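Local coordinates for appr-1-p processing domain protein (PDB 5M31), which is of unknown function but belongs to the macro-domain family, folded as a mixed beta sheet flanked by helices, at residues D51-Q54 and A55-A59; R98-Y101 and V102-L106. All coordinates share one frame; numbering follows the deposited sequence. Where two conformers were deposited one is given.

Interaction 1: residues D51-Q54 and A55-A59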
ATOM      1  N   ASP A  51      15.861  -0.413   3.360  1.00 25.22           N
ATOM      2  CA  ASP A  51      15.641  -0.929   4.707  1.00 25.85           C
ATOM      3  C   ASP A  51      14.231  -1.567   4.877  1.00 23.71           C
ATOM      4  O   ASP A  51      14.080  -2.584   5.559  1.00 22.96           O
ATOM      5  CB  ASP A  51      15.838   0.172   5.738  1.00 27.98           C
ATOM      6  CG  ASP A  51      17.253   0.689   5.762  1.00 31.41           C
ATOM      7  OD1 ASP A  51      18.177   0.073   5.122  1.00 34.93           O
ATOM      8  OD2 ASP A  51      17.475   1.659   6.481  1.00 32.85           O
ATOM      9  N   ASN A  52      13.232  -0.970   4.221  1.00 21.79           N
ATOM     10  CA  ASN A  52      11.878  -1.539   4.157  1.00 20.04           C
ATOM     11  C   ASN A  52      11.914  -2.876   3.463  1.00 19.89           C
ATOM     12  O   ASN A  52      11.311  -3.829   3.947  1.00 19.23           O
ATOM     13  CB  ASN A  52      10.930  -0.625   3.441  1.00 19.06           C
ATOM     14  CG  ASN A  52       9.556  -1.202   3.277  1.00 18.42           C
ATOM     15  OD1 ASN A  52       8.802  -1.354   4.221  1.00 17.70           O
ATOM     16  ND2 ASN A  52       9.251  -1.606   2.028  1.00 17.33           N
ATOM     17  N   TYR A  53      12.660  -2.959   2.359  1.00 20.22           N
ATOM     18  CA  TYR A  53      12.738  -4.237   1.626  1.00 20.92           C
ATOM     19  C   TYR A  53      13.328  -5.338   2.487  1.00 22.03           C
ATOM     20  O   TYR A  53      12.740  -6.437   2.611  1.00 21.45           O
ATOM     21  CB  TYR A  53      13.553  -4.062   0.360  1.00 21.70           C
ATOM     22  CG  TYR A  53      13.839  -5.380  -0.341  1.00 22.44           C
ATOM     23  CD1 TYR A  53      12.823  -6.100  -0.923  1.00 21.92           C
ATOM     24  CD2 TYR A  53      15.107  -5.951  -0.307  1.00 24.53           C
ATOM     25  CE1 TYR A  53      13.056  -7.352  -1.470  1.00 22.87           C
ATOM     26  CE2 TYR A  53      15.351  -7.167  -0.920  1.00 25.40           C
ATOM     27  CZ  TYR A  53      14.322  -7.831  -1.533  1.00 24.69           C
ATOM     28  OH  TYR A  53      14.546  -9.077  -2.106  1.00 25.54           O
ATOM     29  N   GLN A  54      14.428  -5.045   3.179  1.00 23.74           N
ATOM     30  CA  GLN A  54      15.032  -6.075   4.046  1.00 26.45           C
ATOM     31  C   GLN A  54      14.106  -6.463   5.170  1.00 24.93           C
ATOM     32  O   GLN A  54      13.984  -7.630   5.496  1.00 24.56           O
ATOM     33  CB  GLN A  54      16.390  -5.612   4.622  1.00 30.09           C
ATOM     34  CG  GLN A  54      17.528  -5.441   3.583  1.00 33.54           C
ATOM     35  CD  GLN A  54      17.800  -6.661   2.673  1.00 36.14           C
ATOM     36  OE1 GLN A  54      17.614  -7.824   3.055  1.00 38.53           O
ATOM     37  NE2 GLN A  54      18.291  -6.383   1.464  1.00 38.96           N
ATOM     38  N   ALA A  55      13.451  -5.470   5.796  1.00 23.23           N
ATOM     39  CA  ALA A  55      12.476  -5.786   6.848  1.00 22.99           C
ATOM     40  C   ALA A  55      11.327  -6.645   6.347  1.00 21.53           C
ATOM     41  O   ALA A  55      10.916  -7.619   7.022  1.00 22.08           O
ATOM     42  CB  ALA A  55      11.947  -4.511   7.478  1.00 22.84           C
ATOM     43  N   TYR A  56      10.866  -6.327   5.142  1.00 20.34           N
ATOM     44  CA  TYR A  56       9.810  -7.089   4.465  1.00 19.69           C
ATOM     45  C   TYR A  56      10.227  -8.526   4.193  1.00 20.71           C
ATOM     46  O   TYR A  56       9.457  -9.485   4.429  1.00 20.22           O
ATOM     47  CB  TYR A  56       9.405  -6.383   3.183  1.00 18.88           C
ATOM     48  CG  TYR A  56       8.722  -7.252   2.163  1.00 18.36           C
ATOM     49  CD1 TYR A  56       7.336  -7.495   2.210  1.00 17.92           C
ATOM     50  CD2 TYR A  56       9.446  -7.785   1.136  1.00 19.12           C
ATOM     51  CE1 TYR A  56       6.701  -8.297   1.252  1.00 18.43           C
ATOM     52  CE2 TYR A  56       8.843  -8.577   0.208  1.00 18.90           C
ATOM     53  CZ  TYR A  56       7.477  -8.792   0.215  1.00 18.63           C
ATOM     54  OH  TYR A  56       6.953  -9.682  -0.784  1.00 19.21           O
ATOM     55  N   VAL A  57      11.441  -8.711   3.719  1.00 21.91           N
ATOM     56  CA  VAL A  57      11.936 -10.057   3.481  1.00 22.93           C
ATOM     57  C   VAL A  57      11.919 -10.872   4.770  1.00 23.68           C
ATOM     58  O   VAL A  57      11.431 -12.029   4.783  1.00 23.18           O
ATOM     59  CB  VAL A  57      13.328 -10.061   2.865  1.00 24.74           C
ATOM     60  CG1 VAL A  57      13.960 -11.431   2.903  1.00 26.99           C
ATOM     61  CG2 VAL A  57      13.241  -9.514   1.440  1.00 24.62           C
ATOM     62  N   LYS A  58      12.446 -10.303   5.857  1.00 24.43           N
ATOM     63  CA  LYS A  58      12.421 -10.981   7.126  1.00 26.47           C
ATOM     64  C   LYS A  58      11.000 -11.265   7.634  1.00 24.73           C
ATOM     65  O   LYS A  58      10.749 -12.388   8.120  1.00 25.67           O
ATOM     66  CB  LYS A  58      13.222 -10.195   8.164  1.00 29.52           C
ATOM     67  CG  LYS A  58      14.715 -10.252   7.894  1.00 33.63           C
ATOM     68  CD  LYS A  58      15.474  -9.313   8.820  1.00 38.14           C
ATOM     69  CE  LYS A  58      16.979  -9.328   8.543  1.00 42.24           C
ATOM     70  NZ  LYS A  58      17.635 -10.506   9.194  1.00 45.81           N
ATOM     71  N   ALA A  59      10.059 -10.341   7.415  1.00 22.78           N
ATOM     72  CA  ALA A  59       8.676 -10.536   7.865  1.00 22.45           C
ATOM     73  C   ALA A  59       8.038 -11.683   7.067  1.00 22.69           C
ATOM     74  O   ALA A  59       7.265 -12.522   7.586  1.00 23.21           O
ATOM     75  CB  ALA A  59       7.864  -9.292   7.696  1.00 21.65           C
TER
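Tyr-53 O accepts the backbone N-H of Val-57 at 2.8 Å, one of four successive i to i+4 bonds, from Ala-55 N to Asp-51 O through Lys-58 N to Gln-54 O, that carry the alpha helix from 51-54 into 55-59. The helix, residues 50-61, belongs to the layers of helices that flank the mixed sheet of the macro domain, and it packs through Asn-52 and Ala-55 against Tyr-73 of strand 71-74. One turn apart, Tyr-53 and Val-57 form a CH-pi contact: CG2 of Val-57 sits over one face of the phenol, 3.8 Å from the ring centroid and offset toward the hydroxyl half, where it lies 3.6 Å from CZ of Tyr-53. The aromatic side chain has CG anti to its own N (chi1 172°), which swings the ring along the helix toward the valine, while Val-57 turns CG2 back over it. Lys-46 adds a cation-pi contact to the same ring. Tyr-56 meets Tyr-53 more loosely, CD2 of Tyr-56 approaching CD1 of Tyr-53 obliquely at 4.3 Å. The hydroxyl of Tyr-56, a buried residue, is hydrogen-bonded to Asn-32 O, and buried Asn-52 accepts from Asn-86 ND2 through OD1, tying both side chains to the rest of the domain. The aliphatic stem of exposed Lys-58 runs past the preceding turn, CG lying 3.6 Å from Gln-54 O.

Interaction 2: residues R98-Y101 and V102-L106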
ATOM      1  N   ARG A  98      -5.624  -9.993  -6.900  1.00 23.48           N
ATOM      2  CA  ARG A  98      -6.952 -10.513  -6.799  1.00 25.03           C
ATOM      3  C   ARG A  98      -7.865  -9.585  -6.013  1.00 24.09           C
ATOM      4  O   ARG A  98      -7.466  -9.095  -4.949  1.00 21.20           O
ATOM      5  CB  ARG A  98      -6.853 -11.791  -6.011  1.00 26.99           C
ATOM      6  CG  ARG A  98      -8.114 -12.496  -5.919  1.00 29.41           C
ATOM      7  CD  ARG A  98      -7.868 -13.939  -6.273  1.00 30.79           C
ATOM      8  NE  ARG A  98      -9.071 -14.615  -6.081  1.00 32.63           N
ATOM      9  CZ  ARG A  98      -9.193 -15.923  -6.168  1.00 33.90           C
ATOM     10  NH1 ARG A  98      -8.167 -16.665  -6.565  1.00 34.09           N
ATOM     11  NH2 ARG A  98     -10.350 -16.439  -5.935  1.00 35.61           N
ATOM     12  N   MET A  99      -9.095  -9.434  -6.487  1.00 24.47           N
ATOM     13  CA  MET A  99      -9.989  -8.399  -5.896  1.00 25.11           C
ATOM     14  C   MET A  99     -10.264  -8.687  -4.423  1.00 23.80           C
ATOM     15  O   MET A  99     -10.225  -7.783  -3.585  1.00 22.81           O
ATOM     16  CB  MET A  99     -11.291  -8.309  -6.696  1.00 27.78           C
ATOM     17  CG  MET A  99     -12.187  -7.139  -6.318  1.00 29.72           C
ATOM     18  SD  MET A  99     -11.428  -5.555  -6.696  1.00 31.14           S
ATOM     19  CE  MET A  99     -11.779  -5.417  -8.433  1.00 33.07           C
ATOM     20  N   GLU A 100     -10.445  -9.960  -4.090  1.00 23.82           N
ATOM     21  CA  GLU A 100     -10.707 -10.332  -2.679  0.60 24.14           C
ATOM     22  C   GLU A 100      -9.568  -9.900  -1.768  1.00 22.27           C
ATOM     23  O   GLU A 100      -9.786  -9.439  -0.602  1.00 23.10           O
ATOM     24  CB  GLU A 100     -10.938 -11.857  -2.564  0.60 25.75           C
ATOM     25  CG  GLU A 100     -10.846 -12.402  -1.145  0.60 26.15           C
ATOM     26  CD  GLU A 100     -11.007 -13.907  -1.085  0.60 28.20           C
ATOM     27  OE1 GLU A 100     -11.853 -14.435  -1.826  0.60 29.89           O
ATOM     28  OE2 GLU A 100     -10.314 -14.548  -0.270  0.60 28.76           O
ATOM     29  N   TYR A 101      -8.350  -9.998  -2.250  1.00 21.19           N
ATOM     30  CA  TYR A 101      -7.192  -9.710  -1.479  1.00 20.45           C
ATOM     31  C   TYR A 101      -7.057  -8.182  -1.321  1.00 18.79           C
ATOM     32  O   TYR A 101      -6.646  -7.694  -0.273  1.00 18.81           O
ATOM     33  CB  TYR A 101      -5.954 -10.282  -2.143  1.00 20.75           C
ATOM     34  CG  TYR A 101      -5.993 -11.792  -2.305  1.00 21.61           C
ATOM     35  CD1 TYR A 101      -6.954 -12.589  -1.670  1.00 22.94           C
ATOM     36  CD2 TYR A 101      -5.038 -12.434  -3.085  1.00 22.94           C
ATOM     37  CE1 TYR A 101      -6.924 -13.980  -1.811  1.00 24.47           C
ATOM     38  CE2 TYR A 101      -5.072 -13.791  -3.292  1.00 24.20           C
ATOM     39  CZ  TYR A 101      -5.972 -14.560  -2.599  1.00 24.80           C
ATOM     40  OH  TYR A 101      -5.942 -15.932  -2.812  1.00 26.71           O
ATOM     41  N   VAL A 102      -7.449  -7.438  -2.340  1.00 18.64           N
ATOM     42  CA  VAL A 102      -7.469  -5.949  -2.241  1.00 19.03           C
ATOM     43  C   VAL A 102      -8.541  -5.536  -1.214  1.00 19.52           C
ATOM     44  O   VAL A 102      -8.313  -4.635  -0.376  1.00 19.36           O
ATOM     45  CB  VAL A 102      -7.713  -5.331  -3.642  1.00 19.74           C
ATOM     46  CG1 VAL A 102      -7.978  -3.822  -3.536  1.00 19.80           C
ATOM     47  CG2 VAL A 102      -6.497  -5.615  -4.504  1.00 19.24           C
ATOM     48  N   GLU A 103      -9.689  -6.201  -1.243  1.00 21.03           N
ATOM     49  CA  GLU A 103     -10.777  -5.858  -0.291  1.00 22.82           C
ATOM     50  C   GLU A 103     -10.333  -6.077   1.139  1.00 21.81           C
ATOM     51  O   GLU A 103     -10.554  -5.209   2.003  1.00 21.31           O
ATOM     52  CB  GLU A 103     -12.031  -6.649  -0.562  1.00 25.67           C
ATOM     53  CG  GLU A 103     -12.656  -6.329  -1.911  1.00 28.80           C
ATOM     54  CD  GLU A 103     -13.642  -7.383  -2.404  1.00 32.29           C
ATOM     55  OE1 GLU A 103     -13.749  -8.491  -1.791  1.00 34.82           O
ATOM     56  OE2 GLU A 103     -14.331  -7.089  -3.417  1.00 36.18           O
ATOM     57  N   GLU A 104      -9.733  -7.241   1.406  1.00 21.11           N
ATOM     58  CA  GLU A 104      -9.284  -7.560   2.759  1.00 21.63           C
ATOM     59  C   GLU A 104      -8.137  -6.608   3.136  1.00 19.33           C
ATOM     60  O   GLU A 104      -8.053  -6.160   4.280  1.00 19.47           O
ATOM     61  CB  GLU A 104      -8.835  -9.008   2.834  1.00 24.50           C
ATOM     62  CG  GLU A 104      -9.974  -9.964   2.550  1.00 28.41           C
ATOM     63  CD  GLU A 104      -9.647 -11.384   2.905  1.00 34.21           C
ATOM     64  OE1 GLU A 104      -8.453 -11.664   3.160  1.00 39.81           O
ATOM     65  OE2 GLU A 104     -10.588 -12.234   2.900  1.00 38.95           O
ATOM     66  N   GLY A 105      -7.257  -6.287   2.173  1.00 18.11           N
ATOM     67  CA  GLY A 105      -6.168  -5.360   2.432  1.00 17.54           C
ATOM     68  C   GLY A 105      -6.680  -3.955   2.802  1.00 17.80           C
ATOM     69  O   GLY A 105      -6.075  -3.258   3.667  1.00 16.83           O
ATOM     70  N   LEU A 106      -7.731  -3.502   2.118  1.00 18.09           N
ATOM     71  CA  LEU A 106      -8.246  -2.135   2.388  1.00 18.53           C
ATOM     72  C   LEU A 106      -8.824  -2.017   3.831  1.00 19.44           C
ATOM     73  O   LEU A 106      -8.652  -0.989   4.501  1.00 18.83           O
ATOM     74  CB  LEU A 106      -9.326  -1.790   1.393  1.00 19.68           C
ATOM     75  CG  LEU A 106      -8.797  -1.295   0.062  1.00 19.11           C
ATOM     76  CD1 LEU A 106      -9.919  -1.316  -0.944  1.00 20.53           C
ATOM     77  CD2 LEU A 106      -8.216   0.116   0.216  1.00 19.24           C
TER
HETATM   78  O   HOH W   1      -8.302 -13.936   1.418  1.00 54.06           O
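Glu-103 OE2 forms a salt bridge with Arg-141 of helix 135-146 and also lies 3.6 Å from CG of Met-99, one turn back. The side chains of Met-99 and Glu-103 cross obliquely, and Met-99 packs on the same helix through Val-138 and Arg-141, so the pair faces the neighbouring helix. Underneath run the i to i+4 bonds of the first turns of helix 99-116, a flanking helix of the macro domain; Arg-98 is its N-cap residue, and its carbonyl receives Val-102 N. On another side of the helix, Glu-104 keeps CG beside its backbone N (chi1 -63°), a turn that lays the stem over the preceding turn, with CG 3.2 Å from Glu-100 O. Glu-100 has two conformers; in the one described here it lies beside Glu-104, pointing the same way, with Glu-100 OE2 and Glu-104 OE2 3.9 Å apart. In this conformer water 1 donates to Glu-100 OE2 at 2.7 Å and to Glu-104 OE1 at 2.9 Å, a bridge that is probably only part-time but would ease the closeness of the like charges. Tyr-101 turns its ring back toward the N-terminus, where CG of Arg-98 stands 4.1 Å above the plane, over the ring centre. Val-102 is buried; its CG2 packs 3.6 Å from Arg-98 O, and its side chain touches Leu-133.

Interactions 1 and 2 lie in series along the chain, on helices 50-61 and 99-116 respectively, with strands 71-74 and 83-88 between them in sequence. Their centres are 22 Å apart and their nearest atoms about 13 Å apart, so they do not touch; both belong to the same macro domain. Interaction 1 borders the outermost strand 71-74 and also reaches strand 83-88 through Asn-86, whereas interaction 2 leans on helix 135-146. The chain between them thus leaves one helix, forms the antiparallel pair 71-74 and 83-88 at one edge of the six-stranded mixed sheet, and enters the other helix, linking separate parts of one alpha/beta domain.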